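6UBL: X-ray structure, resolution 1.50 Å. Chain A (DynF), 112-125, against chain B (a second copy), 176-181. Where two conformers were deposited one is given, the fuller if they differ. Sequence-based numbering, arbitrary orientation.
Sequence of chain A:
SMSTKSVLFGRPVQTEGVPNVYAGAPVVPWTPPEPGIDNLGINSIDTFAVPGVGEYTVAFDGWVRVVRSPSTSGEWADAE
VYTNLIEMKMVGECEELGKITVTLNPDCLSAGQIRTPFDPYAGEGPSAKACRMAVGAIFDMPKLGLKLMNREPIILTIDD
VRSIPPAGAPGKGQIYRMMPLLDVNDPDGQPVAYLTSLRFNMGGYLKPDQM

Chain A 112-125: GQIRTPFDPYAGEG
Chain B, residues 176-181: YRMMPL

How are the two backbones laid out before any side chain is placed? Chain A runs as an extended strand through Gly112(A)-Arg115(A), then becomes a loop; chain B begins as loop and enters its strand at Met179(B). The register is roughly antiparallel: Pro117(A) CA lies 6.9 Å from Arg177(B) CA, while Gln113(A) CA lies 9.8 Å from Pro180(B) CA. No backbone hydrogen bond joins the stretches directly, so side chains and one water bridge the gap. Tyr176(B), phi/psi -93/100, makes no contact, though its O accepts a weak 2.7 Å hydrogen bond from Met178(B) N around a tight bend centred on Arg177(B), whose phi/psi is 73/-49.

What makes Arg177(B) the anchor? Its CA-to-CB bond points sideways, but chi angles of -53° (m), -167° (t), 91° and 171° carry the guanidinium to a group of acceptors in the chain A loop. Asp119(A), with phi/psi -126/67 and chi1 p, forms a salt bridge from OD1 to Arg177(B) NE at 2.9 Å; a weak hydrogen bond links the same NE to Asp119(A) OD2 at 3.4 Å. Glu124(A), phi/psi -74/162 with chi1 m, chi2 t and chi3 -51°, meets the two terminal nitrogens in a bidentate salt bridge, OE1 to Arg177(B) NH2 at 2.9 Å and OE2 to Arg177(B) NH1 at 2.8 Å, both nearly linear. Arg177(B) NH2 also donates to the backbone Asp119(A) O at 3.0 Å. These carboxylates lie at the guanidinium edge, where its N-H bonds point, while Pro117(A) covers one face, its CG 3.4 Å from Arg177(B) NH2.

How is the backbone of Arg177(B) tied to chain A? A single water does it, donating to Arg177(B) O at 2.8 Å and to Asp119(A) OD1 at 2.7 Å while accepting from Phe118(A) N at 2.8 Å. Asp119(A) OD1 thus serves both the water and the guanidinium.

Where does Met178(B) go? Its backbone is extended (-165/140), its CA-to-CB bond points toward chain A, and the side chain has chi1 p, chi2 t and chi3 p. Phe118(A), phi/psi -83/-11 with chi1 m and chi2 -73°, presents its ring edge, with CE2 4.2 Å from Met178(B) CB. The thioether reaches further: Met178(B) CE sits 4.4 Å from Pro117(A) CB, and SD lies 3.9 Å from Arg115(A) CG. Arg115(A), chi1 p, chi2 t and chi3 m, turns its charged end onto its own chain, forward to the next residue, its NE donating to Thr116(A) O at 2.8 Å, leaving aliphatic carbon to meet the sulfur.

How does the contact close along the strand of chain B? The CA-to-CB bond of Met179(B), phi/psi -121/112, points away, and Leu181(B) is out of reach. Between them Pro180(B), phi/psi -62/137 with a C-gamma exo ring, meets Gln113(A), chi1 p and chi2 t: Gln113(A) OE1 lies 3.4 Å from Pro180(B) CG, a van der Waals contact.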

# COMPACT_ATOMS: atom_id res chain seq x y z
N GLY A 112 -0.15 12.25 -0.98
CA GLY A 112 0.74 12.03 0.13
C GLY A 112 0.68 13.17 1.12
O GLY A 112 -0.20 14.03 1.06
N GLN A 113 1.61 13.14 2.06
CA GLN A 113 1.64 14.16 3.11
C GLN A 113 3.03 14.25 3.72
O GLN A 113 3.88 13.36 3.55
CB GLN A 113 0.58 13.89 4.17
CG GLN A 113 0.74 12.57 4.90
CD GLN A 113 -0.47 12.25 5.73
OE1 GLN A 113 -1.21 11.32 5.43
NE2 GLN A 113 -0.69 13.04 6.77
N ILE A 114 3.24 15.36 4.42
CA ILE A 114 4.48 15.63 5.14
C ILE A 114 4.09 16.06 6.55
O ILE A 114 3.34 17.03 6.71
CB ILE A 114 5.29 16.75 4.45
CG1 ILE A 114 5.55 16.41 2.99
CG2 ILE A 114 6.60 16.98 5.19
CD1 ILE A 114 6.22 17.52 2.20
N ARG A 115 4.57 15.33 7.55
CA ARG A 115 4.24 15.64 8.93
C ARG A 115 5.27 15.03 9.87
O ARG A 115 6.02 14.12 9.51
CB ARG A 115 2.82 15.20 9.30
CG ARG A 115 2.54 13.68 9.26
CD ARG A 115 1.42 13.35 10.26
NE ARG A 115 1.96 13.56 11.60
CZ ARG A 115 1.32 14.13 12.62
NH1 ARG A 115 0.07 14.55 12.51
NH2 ARG A 115 1.95 14.27 13.79
N THR A 116 5.28 15.54 11.10
CA THR A 116 6.12 14.96 12.15
C THR A 116 5.78 13.48 12.34
O THR A 116 4.60 13.13 12.47
CB THR A 116 5.86 15.72 13.45
OG1 THR A 116 6.25 17.09 13.30
CG2 THR A 116 6.59 15.07 14.62
N PRO A 117 6.78 12.60 12.33
CA PRO A 117 6.50 11.18 12.58
C PRO A 117 6.22 10.90 14.05
O PRO A 117 6.59 11.67 14.95
CB PRO A 117 7.80 10.49 12.13
CG PRO A 117 8.86 11.53 12.40
CD PRO A 117 8.21 12.85 12.07
N PHE A 118 5.54 9.78 14.30
CA PHE A 118 5.26 9.30 15.65
C PHE A 118 6.43 8.53 16.24
O PHE A 118 6.43 8.25 17.44
CB PHE A 118 3.95 8.49 15.63
CG PHE A 118 2.80 9.28 15.05
CD1 PHE A 118 2.24 10.32 15.77
CD2 PHE A 118 2.36 9.01 13.78
CE1 PHE A 118 1.20 11.06 15.21
CE2 PHE A 118 1.32 9.75 13.22
CZ PHE A 118 0.75 10.77 13.95
N ASP A 119 7.43 8.20 15.42
CA ASP A 119 8.59 7.42 15.83
C ASP A 119 9.86 8.19 15.47
O ASP A 119 10.58 7.82 14.54
CB ASP A 119 8.59 6.05 15.14
CG ASP A 119 8.71 6.12 13.63
OD1 ASP A 119 8.03 6.97 12.98
OD2 ASP A 119 9.50 5.33 13.07
N PRO A 120 10.10 9.35 16.13
CA PRO A 120 11.31 10.14 15.89
C PRO A 120 12.57 9.52 16.50
O PRO A 120 13.32 10.17 17.24
CB PRO A 120 10.98 11.48 16.56
CG PRO A 120 10.05 11.12 17.67
CD PRO A 120 9.21 9.98 17.12
N TYR A 121 12.80 8.25 16.24
CA TYR A 121 13.89 7.50 16.86
C TYR A 121 14.78 6.87 15.81
O TYR A 121 15.29 5.75 15.97
CB TYR A 121 13.26 6.44 17.74
CG TYR A 121 12.30 7.04 18.75
CD1 TYR A 121 12.74 7.88 19.76
CD2 TYR A 121 10.94 6.82 18.60
CE1 TYR A 121 11.83 8.40 20.68
CE2 TYR A 121 10.04 7.35 19.49
CZ TYR A 121 10.48 8.14 20.52
OH TYR A 121 9.56 8.66 21.41
N ALA A 122 15.01 7.62 14.74
CA ALA A 122 15.74 7.15 13.58
C ALA A 122 17.02 7.93 13.31
O ALA A 122 17.64 7.72 12.27
CB ALA A 122 14.84 7.21 12.35
N GLY A 123 17.42 8.85 14.18
CA GLY A 123 18.61 9.60 13.88
C GLY A 123 18.39 10.76 12.94
O GLY A 123 19.36 11.31 12.41
N GLU A 124 17.14 11.14 12.71
CA GLU A 124 16.84 12.27 11.87
C GLU A 124 17.16 13.54 12.63
O GLU A 124 17.35 13.53 13.85
CB GLU A 124 15.33 12.25 11.60
CG GLU A 124 14.90 11.10 10.70
CD GLU A 124 13.40 10.90 10.73
OE1 GLU A 124 12.83 10.78 11.84
OE2 GLU A 124 12.78 10.86 9.65
N GLY A 125 17.30 14.64 11.90
CA GLY A 125 17.64 15.87 12.58
C GLY A 125 16.47 16.17 13.49
O GLY A 125 15.33 15.80 13.21
N TYR B 176 4.64 1.55 7.01
CA TYR B 176 5.86 2.34 7.17
C TYR B 176 5.51 3.64 7.90
O TYR B 176 5.01 4.60 7.29
CB TYR B 176 6.48 2.66 5.83
CG TYR B 176 7.88 3.19 5.96
CD1 TYR B 176 8.15 4.55 5.93
CD2 TYR B 176 8.95 2.32 6.15
CE1 TYR B 176 9.43 5.02 6.05
CE2 TYR B 176 10.24 2.78 6.26
CZ TYR B 176 10.48 4.14 6.22
OH TYR B 176 11.77 4.59 6.35
N ARG B 177 5.79 3.65 9.21
CA ARG B 177 5.67 4.81 10.08
C ARG B 177 4.22 5.19 10.39
O ARG B 177 3.89 5.43 11.56
CB ARG B 177 6.46 6.02 9.59
CG ARG B 177 7.92 5.73 9.33
CD ARG B 177 8.75 6.99 9.17
NE ARG B 177 9.32 7.46 10.42
CZ ARG B 177 10.22 8.42 10.53
NH1 ARG B 177 10.62 9.08 9.45
NH2 ARG B 177 10.69 8.76 11.72
N MET B 178 3.36 5.27 9.37
CA MET B 178 1.99 5.70 9.61
C MET B 178 1.10 5.37 8.42
O MET B 178 1.48 5.57 7.27
CB MET B 178 1.95 7.21 9.90
CG MET B 178 2.29 8.08 8.68
SD MET B 178 2.50 9.83 9.05
CE MET B 178 4.09 9.89 9.85
N MET B 179 -0.13 4.93 8.73
CA MET B 179 -1.17 4.62 7.75
C MET B 179 -2.38 5.50 8.05
O MET B 179 -3.03 5.32 9.10
CB MET B 179 -1.54 3.14 7.91
CG MET B 179 -2.96 2.76 7.54
SD MET B 179 -3.25 2.82 5.77
CE MET B 179 -2.11 1.56 5.20
N PRO B 180 -2.73 6.47 7.20
CA PRO B 180 -3.85 7.37 7.54
C PRO B 180 -5.17 6.64 7.70
O PRO B 180 -5.52 5.77 6.89
CB PRO B 180 -3.89 8.36 6.36
CG PRO B 180 -2.60 8.18 5.62
CD PRO B 180 -2.17 6.77 5.86
N LEU B 181 -5.91 7.02 8.73
CA LEU B 181 -7.27 6.55 8.94
C LEU B 181 -8.20 7.76 8.88
O LEU B 181 -8.02 8.74 9.63
CB LEU B 181 -7.43 5.82 10.28
CG LEU B 181 -6.55 4.58 10.44
CD1 LEU B 181 -6.77 3.95 11.81
CD2 LEU B 181 -6.83 3.57 9.33
O HOH W 1 5.43 7.51 12.60